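Putative S-adenosyl-L-methionine-dependent Methyltransferase (Methanococcus maripaludis, PDB 3DLC) binds S-adenosylmethionine and probably transfers its methyl group to a substrate not yet established, possibly a sterol-like acceptor. Local coordinates at residues N16-E19 / I20-L24; E154-D157 / S158-E162. All blocks are in the same frame, centred on the assembly; numbering follows the deposited sequence. Where two conformers were deposited one is given.

Contact 1: residues N16-E19 / I20-L24. With SAM (S-adenosylmethionine), chain C.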
loop_
_atom_site.group_PDB
_atom_site.type_symbol
_atom_site.label_atom_id
_atom_site.label_comp_id
_atom_site.label_asym_id
_atom_site.label_seq_id
_atom_site.Cartn_x
_atom_site.Cartn_y
_atom_site.Cartn_z
ATOM N N ASN A 16 4.278 -15.582 6.884
ATOM C CA ASN A 16 5.479 -15.322 6.071
ATOM C C ASN A 16 5.678 -13.837 5.816
ATOM O O ASN A 16 6.791 -13.331 5.914
ATOM C CB ASN A 16 5.389 -16.033 4.745
ATOM C CG ASN A 16 5.497 -17.513 4.862
ATOM O OD1 ASN A 16 5.863 -18.039 5.905
ATOM N ND2 ASN A 16 5.218 -18.201 3.782
HETATM N N MSE A 17 4.592 -13.148 5.473
HETATM C CA MSE A 17 4.663 -11.725 5.234
HETATM C C MSE A 17 5.091 -10.985 6.507
HETATM O O MSE A 17 5.922 -10.065 6.464
HETATM C CB MSE A 17 3.337 -11.205 4.729
HETATM C CG MSE A 17 3.343 -9.720 4.298
HETATM SE SE MSE A 17 4.397 -9.331 2.720
HETATM C CE MSE A 17 5.786 -8.246 3.536
ATOM N N ASP A 18 4.519 -11.381 7.640
ATOM C CA ASP A 18 4.847 -10.765 8.908
ATOM C C ASP A 18 6.340 -10.958 9.218
ATOM O O ASP A 18 7.042 -10.030 9.624
ATOM C CB ASP A 18 4.011 -11.395 10.014
ATOM C CG ASP A 18 4.200 -10.717 11.355
ATOM O OD1 ASP A 18 4.154 -9.475 11.423
ATOM O OD2 ASP A 18 4.343 -11.443 12.368
ATOM N N GLU A 19 6.819 -12.183 9.039
ATOM C CA GLU A 19 8.232 -12.469 9.336
ATOM C C GLU A 19 9.171 -11.644 8.489
ATOM O O GLU A 19 10.162 -11.113 8.977
ATOM C CB GLU A 19 8.501 -13.969 9.170
ATOM C CG GLU A 19 7.860 -14.764 10.309
ATOM C CD GLU A 19 8.014 -16.277 10.207
ATOM O OE1 GLU A 19 8.594 -16.768 9.208
ATOM O OE2 GLU A 19 7.492 -16.968 11.130
ATOM N N ILE A 20 8.861 -11.514 7.211
ATOM C CA ILE A 20 9.692 -10.717 6.293
ATOM C C ILE A 20 9.607 -9.230 6.652
ATOM O O ILE A 20 10.621 -8.518 6.691
ATOM C CB ILE A 20 9.326 -10.998 4.839
ATOM C CG1 ILE A 20 9.831 -12.391 4.454
ATOM C CG2 ILE A 20 9.925 -9.915 3.903
ATOM C CD1 ILE A 20 11.362 -12.505 4.312
ATOM N N SER A 21 8.395 -8.761 6.954
ATOM C CA SER A 21 8.128 -7.384 7.337
ATOM C C SER A 21 8.968 -6.952 8.561
ATOM O O SER A 21 9.373 -5.811 8.711
ATOM C CB SER A 21 6.623 -7.268 7.655
ATOM O OG SER A 21 6.307 -6.004 8.173
ATOM N N LYS A 22 9.154 -7.891 9.479
ATOM C CA LYS A 22 9.866 -7.687 10.761
ATOM C C LYS A 22 11.367 -7.865 10.657
ATOM O O LYS A 22 12.105 -7.546 11.591
ATOM C CB LYS A 22 9.345 -8.675 11.834
ATOM C CG LYS A 22 7.937 -8.307 12.366
ATOM C CD LYS A 22 7.306 -9.309 13.327
ATOM C CE LYS A 22 5.960 -8.771 13.866
ATOM N NZ LYS A 22 5.074 -9.838 14.463
ATOM N N THR A 23 11.807 -8.411 9.528
ATOM C CA THR A 23 13.217 -8.728 9.333
ATOM C C THR A 23 13.778 -8.036 8.096
ATOM O O THR A 23 14.137 -6.856 8.129
ATOM C CB THR A 23 13.466 -10.270 9.374
ATOM O OG1 THR A 23 12.760 -10.940 8.329
ATOM C CG2 THR A 23 13.114 -10.866 10.727
ATOM N N LEU A 24 13.839 -8.748 7.005
ATOM C CA LEU A 24 14.475 -8.251 5.794
ATOM C C LEU A 24 13.888 -6.927 5.300
ATOM O O LEU A 24 14.623 -6.034 4.893
ATOM C CB LEU A 24 14.319 -9.312 4.722
ATOM C CG LEU A 24 15.024 -9.005 3.431
ATOM C CD1 LEU A 24 16.525 -8.809 3.654
ATOM C CD2 LEU A 24 14.729 -10.107 2.440
HETATM N N SAM C . 1.349 -3.469 2.750
HETATM C CA SAM C . 2.049 -4.567 3.466
HETATM C C SAM C . 3.538 -4.371 3.380
HETATM O O SAM C . 3.990 -3.625 2.508
HETATM O OXT SAM C . 4.254 -5.004 4.147
HETATM C CB SAM C . 1.613 -5.916 2.927
HETATM C CG SAM C . 1.942 -6.187 1.494
HETATM S SD SAM C . 1.339 -7.826 1.043
HETATM C CE SAM C . 2.569 -8.124 -0.197
HETATM C "C5'" SAM C . -0.210 -7.480 0.055
HETATM C "C4'" SAM C . -1.548 -7.286 0.829
HETATM O "O4'" SAM C . -2.698 -6.770 0.080
HETATM C "C3'" SAM C . -2.013 -8.540 1.611
HETATM O "O3'" SAM C . -2.050 -8.223 2.968
HETATM C "C2'" SAM C . -3.403 -8.812 1.033
HETATM O "O2'" SAM C . -4.322 -9.478 1.869
HETATM C "C1'" SAM C . -3.858 -7.409 0.598
HETATM N N9 SAM C . -4.869 -7.407 -0.471
HETATM C C8 SAM C . -4.768 -8.029 -1.693
HETATM N N7 SAM C . -5.847 -7.747 -2.463
HETATM C C5 SAM C . -6.664 -6.948 -1.707
HETATM C C6 SAM C . -7.917 -6.375 -1.939
HETATM N N6 SAM C . -8.653 -6.575 -3.048
HETATM N N1 SAM C . -8.419 -5.577 -0.971
HETATM C C2 SAM C . -7.749 -5.377 0.213
HETATM N N3 SAM C . -6.556 -5.965 0.510
HETATM C C4 SAM C . -6.049 -6.712 -0.469
HETATM O O HOH W 1 5.252 -7.003 10.620
#
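D18 and K22, one turn apart on helix 11-22, form a salt bridge of 2.7 Å between D18 OD2 and K22 NZ. The carboxylate oxygen uses its syn lone pair. CE of K22 packs against the acid, 3.1 Å from D18 OD1. CG of D18 stands anti to the backbone N (chi1 -175°), beside the carbonyl carbon, and from there the carboxylate reaches K22 NZ. Both ends have a further partner, since N85 of helix 76-88 gives its ND2 to D18 OD1 and takes K22 NZ on its OD1. A water also donates to D18 OD1 at 2.8 Å and is hydrogen-bonded to S21 OG, so it joins the two side chains.

Backbone bonds hold the turns together. I20 N, S21 N and K22 N bond to the carbonyls of N16, M17 and D18. Further along, T23 OG1 donates to E19 O over 2.7 Å. T23 N bonds to I20 O, three residues back.

Apolar contact is light here, with CE of selenomethionine M17 4.5 Å from I20 CG2. Bent at chi2 and chi3, M17 brings its SE to 3.6 Å from the methyl carbon CE of S-adenosylmethionine, and its CE lies 3.6 Å from the ligand's OXT. S21 and M17 also touch Y29, a ligand-binding residue. The arrangement is an i to i+4 helical salt bridge on an N-terminal helix that lines the cofactor pocket of a Rossmann-like methyltransferase.

Contact 2: residues E154-D157 / S158-E162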
loop_
_atom_site.group_PDB
_atom_site.type_symbol
_atom_site.label_atom_id
_atom_site.label_comp_id
_atom_site.label_asym_id
_atom_site.label_seq_id
_atom_site.Cartn_x
_atom_site.Cartn_y
_atom_site.Cartn_z
ATOM N N GLU A 154 19.672 1.839 -2.012
ATOM C CA GLU A 154 20.547 1.013 -1.166
ATOM C C GLU A 154 19.761 -0.170 -0.599
ATOM O O GLU A 154 20.209 -1.315 -0.640
ATOM C CB GLU A 154 21.212 1.828 -0.021
ATOM C CG GLU A 154 22.076 0.949 0.947
ATOM C CD GLU A 154 22.968 1.728 1.942
ATOM O OE1 GLU A 154 22.882 2.971 2.015
ATOM O OE2 GLU A 154 23.737 1.079 2.695
ATOM N N LEU A 155 18.586 0.120 -0.064
ATOM C CA LEU A 155 17.733 -0.929 0.485
ATOM C C LEU A 155 17.206 -1.820 -0.610
ATOM O O LEU A 155 17.156 -3.038 -0.465
ATOM C CB LEU A 155 16.600 -0.338 1.315
ATOM C CG LEU A 155 17.016 0.409 2.579
ATOM C CD1 LEU A 155 15.788 0.994 3.229
ATOM C CD2 LEU A 155 17.779 -0.515 3.548
ATOM N N ARG A 156 16.807 -1.232 -1.727
ATOM C CA ARG A 156 16.329 -2.033 -2.828
ATOM C C ARG A 156 17.362 -3.106 -3.196
ATOM O O ARG A 156 17.065 -4.298 -3.364
ATOM C CB ARG A 156 16.023 -1.169 -4.053
ATOM C CG ARG A 156 15.544 -1.938 -5.240
ATOM C CD ARG A 156 15.584 -1.080 -6.508
ATOM N NE ARG A 156 16.968 -0.875 -6.897
ATOM C CZ ARG A 156 17.358 -0.113 -7.895
ATOM N NH1 ARG A 156 16.458 0.556 -8.579
ATOM N NH2 ARG A 156 18.650 -0.002 -8.184
ATOM N N ASP A 157 18.592 -2.664 -3.354
ATOM C CA ASP A 157 19.654 -3.549 -3.855
ATOM C C ASP A 157 20.003 -4.631 -2.822
ATOM O O ASP A 157 20.213 -5.813 -3.178
ATOM C CB ASP A 157 20.874 -2.730 -4.255
ATOM C CG ASP A 157 20.651 -1.915 -5.527
ATOM O OD1 ASP A 157 19.618 -2.123 -6.228
ATOM O OD2 ASP A 157 21.564 -1.105 -5.827
ATOM N N SER A 158 20.106 -4.256 -1.551
ATOM C CA SER A 158 20.485 -5.241 -0.540
ATOM C C SER A 158 19.375 -6.238 -0.319
ATOM O O SER A 158 19.609 -7.455 -0.189
ATOM C CB SER A 158 20.912 -4.613 0.768
ATOM O OG SER A 158 19.892 -3.891 1.381
ATOM N N ILE A 159 18.147 -5.750 -0.265
ATOM C CA ILE A 159 17.014 -6.643 -0.060
ATOM C C ILE A 159 16.814 -7.551 -1.246
ATOM O O ILE A 159 16.546 -8.749 -1.090
ATOM C CB ILE A 159 15.722 -5.836 0.253
ATOM C CG1 ILE A 159 15.866 -5.183 1.611
ATOM C CG2 ILE A 159 14.477 -6.742 0.179
ATOM C CD1 ILE A 159 14.796 -4.158 1.935
ATOM N N SER A 160 16.995 -7.016 -2.448
ATOM C CA SER A 160 16.770 -7.827 -3.630
ATOM C C SER A 160 17.715 -9.025 -3.646
ATOM O O SER A 160 17.308 -10.141 -3.983
ATOM C CB SER A 160 16.877 -6.997 -4.929
ATOM O OG SER A 160 15.952 -5.914 -4.968
ATOM N N ALA A 161 18.972 -8.811 -3.292
ATOM C CA ALA A 161 19.915 -9.895 -3.290
ATOM C C ALA A 161 19.456 -11.018 -2.374
ATOM O O ALA A 161 19.519 -12.210 -2.725
ATOM C CB ALA A 161 21.288 -9.412 -2.896
ATOM N N GLU A 162 18.963 -10.657 -1.197
ATOM C CA GLU A 162 18.499 -11.665 -0.249
ATOM C C GLU A 162 17.200 -12.325 -0.729
ATOM O O GLU A 162 17.021 -13.552 -0.576
ATOM C CB GLU A 162 18.321 -11.080 1.148
ATOM C CG GLU A 162 17.984 -12.125 2.175
ATOM C CD GLU A 162 19.067 -13.158 2.383
ATOM O OE1 GLU A 162 20.199 -12.987 1.879
ATOM O OE2 GLU A 162 18.773 -14.149 3.091
#
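The turns of helix 153-166 are joined by regular i to i+4 bonds, in which the amides of S158, I159, S160 and A161 reach the carbonyls of E154, L155, R156 and D157. S160 adds its hydroxyl to this pattern. In the conformer given, S160 OG donates to R156 O at a short 2.5 Å, and S160 N meets the same oxygen at 2.9 Å. The two donors come from opposite faces of the carbonyl plane. OG sits beside its own backbone N (chi1 -59°), from where it can turn back to the preceding turn. S158 OG lies near both E154 O and L155 O; either bond would be weak, and the choice is not settled.

On another side, L155 and I159 lie one turn apart, with L155 CB 4.3 Å from I159 CD1. I159 CG1 also rests 3.3 Å from L155 O. Both side chains meet helix 28-40, where L155 touches I31 and I159 touches I28. I159 also meets F25 and F150. This is an amphipathic surface helix that follows strand 142-148 and packs its apolar side on helix 28-40.

R156 bends at chi3 and turns its guanidinium side-on to the neighbouring D157. NE and NH2 of R156 both bond to D157 OD1 in a salt bridge, each at 3.0 Å. The carboxylate carbon lies at the edge of the guanidinium, in its plane. NE meets OD1 from above the carboxylate plane, 38° out of it. A leucine in place of R156 would probably leave the D157 carboxylate without its paired charge and free to turn. R156 NH1 also makes a long, weak ion pair with D204.

From the N terminus, contact 1 comes first, on helix 11-22 and the residues that follow. Contact 2 comes much later, on helix 153-166. The two are in series, and neither nests in nor crosses the other. Each joins neighbouring turns of a single stretch of chain, so neither closes a long loop. They meet at L24: L24 O packs 3.5 Å from I159 CD1, and L24 CD1 lies 3.8 Å from E162 CB. I20 reaches K166 on the same later helix. Helix 28-40 touches both, through Y29 for 16-24 and through I28 and I31 for 154-162. The N-terminal, cofactor-lining part of the fold is thus tied to the helix after strand 142-148.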